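Local structure of PHOX (4AMF) at residues Y185-E190 against W244-D249. The protein is an alkaline phosphatase that hydrolyses phosphate monoesters, probably at a cofactor of oxo-bridged iron and calcium ions held in a beta-propeller. Sequence-based numbering, arbitrary orientation.
Sequences YLTCEE and WVVEID. With FEO (mu-oxo-diiron), chain I; ACP (phosphomethylphosphonic acid adenylate ester), chain C.
Glu189 reaches across to the backbone of Trp244 at the end of an antiparallel ladder. Its CB, CG and CD all lie against Trp244 O, CB at 3.5 Å and CD at 3.6 Å. With CG anti to the carbonyl carbon (chi1 -62°) and the chain extended beyond it, the carboxylate comes alongside the Trp244 backbone, whose N donates to Glu189 OE1 at 3.0 Å, nearly straight (168°) but from above the carboxylate plane. Trp244 O in turn takes the longer bond from Glu189 N, 3.2 Å, so main chain and side chain together grip one residue. The other oxygen, OE2, passes 3.5 Å from Val246 CG2 and is held by Thr171 and a salt bridge to Lys259. Shortened to an alanine, this position would probably leave Trp244 N without its carboxylate acceptor and Lys259 without this charge partner. Farther along, Thr187 and Val246 exchange two backbone bonds, as do Tyr185 and Ile248. Thr187 CG2 packs on Ile248 CD1 at 3.7 Å, and the same CD1 meets the Tyr185 ring at its edge. Leu186 CD2 lies on Glu247 CG at 3.8 Å while its CB meets Val245 CG1, and Cys188 SG faces Val245 CG2. Glu190, just beyond the ladder, bridges both irons, OE1 on FE1 and OE2 on FE2. Within the propeller, strand 185-189 runs between strands 245-248 and 174-179; strand 268-275 packs on the Leu186 and Cys188 face, while strand 114-123 covers Tyr185, Thr187 and Ile248.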
ATOM      1  N   TYR A 185       0.066  13.473   4.502  1.00 12.88           N
ATOM      2  CA  TYR A 185       0.376  12.109   4.118  1.00 11.47           C
ATOM      3  C   TYR A 185      -0.703  11.194   4.611  1.00 13.68           C
ATOM      4  O   TYR A 185      -1.122  11.337   5.756  1.00 13.05           O
ATOM      5  CB  TYR A 185       1.722  11.700   4.764  1.00 11.53           C
ATOM      6  CG  TYR A 185       2.226  10.330   4.382  1.00 10.58           C
ATOM      7  CD1 TYR A 185       2.549  10.033   3.070  1.00 12.65           C
ATOM      8  CD2 TYR A 185       2.287   9.302   5.315  1.00 11.04           C
ATOM      9  CE1 TYR A 185       3.102   8.807   2.725  1.00 11.24           C
ATOM     10  CE2 TYR A 185       2.814   8.064   4.984  1.00 11.05           C
ATOM     11  CZ  TYR A 185       3.176   7.802   3.671  1.00 13.91           C
ATOM     12  OH  TYR A 185       3.678   6.583   3.288  1.00 12.40           O
ATOM     13  N   LEU A 186      -1.138  10.265   3.774  1.00 10.85           N
ATOM     14  CA  LEU A 186      -2.125   9.286   4.186  1.00  9.13           C
ATOM     15  C   LEU A 186      -1.419   7.942   4.238  1.00 12.16           C
ATOM     16  O   LEU A 186      -0.710   7.576   3.286  1.00 12.27           O
ATOM     17  CB  LEU A 186      -3.288   9.198   3.218  1.00  9.49           C
ATOM     18  CG  LEU A 186      -4.009  10.512   2.945  1.00 11.64           C
ATOM     19  CD1 LEU A 186      -5.155  10.276   1.952  1.00 11.46           C
ATOM     20  CD2 LEU A 186      -4.559  11.127   4.218  1.00 13.25           C
ATOM     21  N   THR A 187      -1.643   7.181   5.295  1.00 11.23           N
ATOM     22  CA  THR A 187      -1.058   5.850   5.457  1.00 10.01           C
ATOM     23  C   THR A 187      -2.210   4.922   5.670  1.00 14.56           C
ATOM     24  O   THR A 187      -3.174   5.283   6.352  1.00 13.42           O
ATOM     25  CB  THR A 187       0.021   5.777   6.544  1.00 15.41           C
ATOM     26  OG1 THR A 187       0.582   4.459   6.530  1.00 12.62           O
ATOM     27  CG2 THR A 187      -0.476   6.098   7.935  1.00 12.41           C
ATOM     28  N   CYS A 188      -2.107   3.727   5.120  1.00 12.99           N
ATOM     29  CA  CYS A 188      -3.201   2.779   5.017  1.00 12.00           C
ATOM     30  C   CYS A 188      -2.978   1.523   5.793  1.00 14.29           C
ATOM     31  O   CYS A 188      -1.990   0.838   5.529  1.00 14.43           O
ATOM     32  CB  CYS A 188      -3.384   2.476   3.535  1.00 11.13           C
ATOM     33  SG  CYS A 188      -4.010   3.887   2.604  1.00 14.74           S
ATOM     34  N   GLU A 189      -3.901   1.195   6.735  1.00 11.49           N
ATOM     35  CA  GLU A 189      -3.829  -0.038   7.542  1.00 10.75           C
ATOM     36  C   GLU A 189      -4.480  -1.142   6.724  1.00 13.09           C
ATOM     37  O   GLU A 189      -5.677  -1.061   6.417  1.00 13.14           O
ATOM     38  CB  GLU A 189      -4.550   0.161   8.887  1.00 11.84           C
ATOM     39  CG  GLU A 189      -3.885   1.244   9.705  1.00 11.28           C
ATOM     40  CD  GLU A 189      -4.656   1.787  10.891  1.00 14.39           C
ATOM     41  OE1 GLU A 189      -5.850   1.441  11.081  1.00 12.75           O
ATOM     42  OE2 GLU A 189      -4.018   2.516  11.683  1.00 15.97           O
ATOM     43  N   GLU A 190      -3.692  -2.151   6.354  1.00 11.28           N
ATOM     44  CA  GLU A 190      -4.130  -3.239   5.502  1.00 10.86           C
ATOM     45  C   GLU A 190      -4.396  -4.509   6.311  1.00 12.23           C
ATOM     46  O   GLU A 190      -5.516  -4.685   6.813  1.00 12.43           O
ATOM     47  CB  GLU A 190      -3.145  -3.466   4.377  1.00 11.50           C
ATOM     48  CG  GLU A 190      -3.577  -4.493   3.350  1.00 10.47           C
ATOM     49  CD  GLU A 190      -2.434  -4.987   2.494  1.00 16.36           C
ATOM     50  OE1 GLU A 190      -1.271  -4.936   2.963  1.00 14.32           O
ATOM     51  OE2 GLU A 190      -2.684  -5.371   1.329  1.00 11.78           O
ATOM     52  N   TRP A 244      -8.070   1.622   9.038  1.00 11.81           N
ATOM     53  CA  TRP A 244      -8.465   2.946   8.573  1.00 10.95           C
ATOM     54  C   TRP A 244      -7.319   3.596   7.856  1.00 13.22           C
ATOM     55  O   TRP A 244      -6.160   3.172   7.948  1.00 13.18           O
ATOM     56  CB  TRP A 244      -8.848   3.836   9.764  1.00 10.00           C
ATOM     57  CG  TRP A 244      -9.885   3.245  10.673  1.00 10.95           C
ATOM     58  CD1 TRP A 244      -9.664   2.555  11.820  1.00 13.85           C
ATOM     59  CD2 TRP A 244     -11.322   3.304  10.516  1.00 10.66           C
ATOM     60  NE1 TRP A 244     -10.856   2.185  12.393  1.00 12.68           N
ATOM     61  CE2 TRP A 244     -11.890   2.643  11.624  1.00 12.40           C
ATOM     62  CE3 TRP A 244     -12.177   3.863   9.562  1.00 10.97           C
ATOM     63  CZ2 TRP A 244     -13.262   2.544  11.817  1.00 11.23           C
ATOM     64  CZ3 TRP A 244     -13.544   3.734   9.731  1.00 10.44           C
ATOM     65  CH2 TRP A 244     -14.078   3.103  10.869  1.00 11.36           C
ATOM     66  N   VAL A 245      -7.658   4.662   7.186  1.00 10.59           N
ATOM     67  CA  VAL A 245      -6.700   5.563   6.527  1.00  9.79           C
ATOM     68  C   VAL A 245      -6.329   6.588   7.622  1.00 13.78           C
ATOM     69  O   VAL A 245      -7.215   7.146   8.247  1.00 13.58           O
ATOM     70  CB  VAL A 245      -7.297   6.245   5.299  1.00 12.07           C
ATOM     71  CG1 VAL A 245      -6.306   7.261   4.694  1.00 10.41           C
ATOM     72  CG2 VAL A 245      -7.701   5.203   4.264  1.00 12.99           C
ATOM     73  N   VAL A 246      -5.040   6.836   7.813  1.00 12.37           N
ATOM     74  CA  VAL A 246      -4.536   7.728   8.861  1.00 10.41           C
ATOM     75  C   VAL A 246      -3.820   8.894   8.205  1.00 11.81           C
ATOM     76  O   VAL A 246      -3.033   8.697   7.292  1.00 11.46           O
ATOM     77  CB  VAL A 246      -3.587   6.963   9.815  1.00 12.64           C
ATOM     78  CG1 VAL A 246      -3.166   7.858  10.988  1.00 13.12           C
ATOM     79  CG2 VAL A 246      -4.253   5.698  10.352  1.00 13.07           C
ATOM     80  N   GLU A 247      -4.154  10.108   8.614  1.00 10.15           N
ATOM     81  CA  GLU A 247      -3.559  11.311   8.045  1.00  8.72           C
ATOM     82  C   GLU A 247      -2.474  11.825   8.986  1.00 12.01           C
ATOM     83  O   GLU A 247      -2.696  11.999  10.190  1.00 11.87           O
ATOM     84  CB  GLU A 247      -4.635  12.379   7.817  1.00  9.71           C
ATOM     85  CG  GLU A 247      -4.172  13.586   7.051  1.00 11.59           C
ATOM     86  CD  GLU A 247      -5.298  14.506   6.634  1.00 16.80           C
ATOM     87  OE1 GLU A 247      -6.455  14.298   7.071  1.00 14.62           O
ATOM     88  OE2 GLU A 247      -4.984  15.514   5.966  1.00 16.18           O
ATOM     89  N   ILE A 248      -1.303  12.120   8.406  1.00 10.85           N
ATOM     90  CA  ILE A 248      -0.131  12.599   9.127  1.00  9.80           C
ATOM     91  C   ILE A 248       0.345  13.892   8.487  1.00 14.32           C
ATOM     92  O   ILE A 248       0.419  13.968   7.257  1.00 14.08           O
ATOM     93  CB  ILE A 248       0.995  11.513   9.076  1.00 13.06           C
ATOM     94  CG1 ILE A 248       0.610  10.234   9.851  1.00 13.16           C
ATOM     95  CG2 ILE A 248       2.353  12.053   9.585  1.00 14.61           C
ATOM     96  CD1 ILE A 248       1.326   8.977   9.386  1.00 16.11           C
ATOM     97  N   ASP A 249       0.813  14.843   9.316  1.00 12.57           N
ATOM     98  CA  ASP A 249       1.426  16.084   8.820  1.00 10.99           C
ATOM     99  C   ASP A 249       2.938  15.915   8.971  1.00 15.00           C
ATOM    100  O   ASP A 249       3.416  16.000  10.096  1.00 14.44           O
ATOM    101  CB  ASP A 249       0.955  17.276   9.654  1.00 12.72           C
ATOM    102  CG  ASP A 249       1.523  18.594   9.179  1.00 17.71           C
ATOM    103  OD1 ASP A 249       2.340  18.578   8.241  1.00 17.40           O
ATOM    104  OD2 ASP A 249       1.109  19.650   9.726  1.00 22.99           O
TER
HETATM  105 FE1  FEO I1595       0.534  -4.718   1.914  0.87 12.30          FE
HETATM  106 FE2  FEO I1595      -1.695  -5.694  -0.426  0.99 12.82          FE
HETATM  107  O   FEO I1595       0.038  -4.934   0.060  1.00 13.17           O
HETATM  108  PG  ACP C1589       0.463  -7.729   0.735  0.81 13.11           P
HETATM  109  O1G ACP C1589       1.624  -7.407  -0.303  0.81 12.20           O
HETATM  110  O2G ACP C1589       0.715  -6.827   2.086  0.81 12.72           O
HETATM  111  O3G ACP C1589      -0.944  -7.528   0.087  0.81 13.01           O
HETATM  112  PB  ACP C1589       1.015 -10.434  -0.193  0.81 12.96           P
HETATM  113  O1B ACP C1589       0.402  -9.994  -1.462  0.81 14.17           O
HETATM  114  O2B ACP C1589       2.546 -10.611  -0.074  0.81 12.85           O
HETATM  115  C3B ACP C1589       0.473  -9.451   1.155  0.81 11.40           C
HETATM  116  PA  ACP C1589       0.733 -13.250   0.519  0.81 18.71           P
HETATM  117  O1A ACP C1589       1.364 -13.145   1.851  0.81 24.27           O
HETATM  118  O2A ACP C1589       1.332 -14.082  -0.571  0.81 26.70           O
HETATM  119  O3A ACP C1589       0.351 -11.849  -0.046  0.81 14.62           O
HETATM  120  O5' ACP C1589      -0.759 -13.943   0.697  0.81 15.93           O
HETATM  121  C5' ACP C1589      -1.741 -13.885  -0.349  0.81 14.67           C
HETATM  122  C4' ACP C1589      -3.032 -13.293   0.156  0.81 13.77           C
HETATM  123  O4' ACP C1589      -3.651 -14.227   1.064  0.81 11.17           O
HETATM  124  C3' ACP C1589      -2.987 -11.959   0.894  0.81 11.79           C
HETATM  125  O3' ACP C1589      -4.135 -11.177   0.555  0.81 11.32           O
HETATM  126  C2' ACP C1589      -2.945 -12.386   2.362  0.81 11.37           C
HETATM  127  O2' ACP C1589      -3.457 -11.361   3.203  0.81 14.98           O
HETATM  128  C1' ACP C1589      -3.821 -13.644   2.345  0.81 12.58           C
HETATM  129  N9  ACP C1589      -3.484 -14.647   3.348  0.81 12.60           N
HETATM  130  C8  ACP C1589      -2.238 -14.982   3.815  0.81 16.09           C
HETATM  131  N7  ACP C1589      -2.240 -15.934   4.714  0.81 18.36           N
HETATM  132  C5  ACP C1589      -3.584 -16.249   4.856  0.81 15.77           C
HETATM  133  C6  ACP C1589      -4.268 -17.141   5.710  0.81 21.61           C
HETATM  134  N6  ACP C1589      -3.673 -17.856   6.670  0.81 21.60           N
HETATM  135  N1  ACP C1589      -5.616 -17.203   5.603  0.81 23.17           N
HETATM  136  C2  ACP C1589      -6.229 -16.407   4.718  0.81 22.36           C
HETATM  137  N3  ACP C1589      -5.690 -15.513   3.883  0.81 18.61           N
HETATM  138  C4  ACP C1589      -4.361 -15.477   4.006  0.81 13.93           C
HETATM  139  O   HOH W   1       2.577  -4.430   0.805  1.00 14.86           O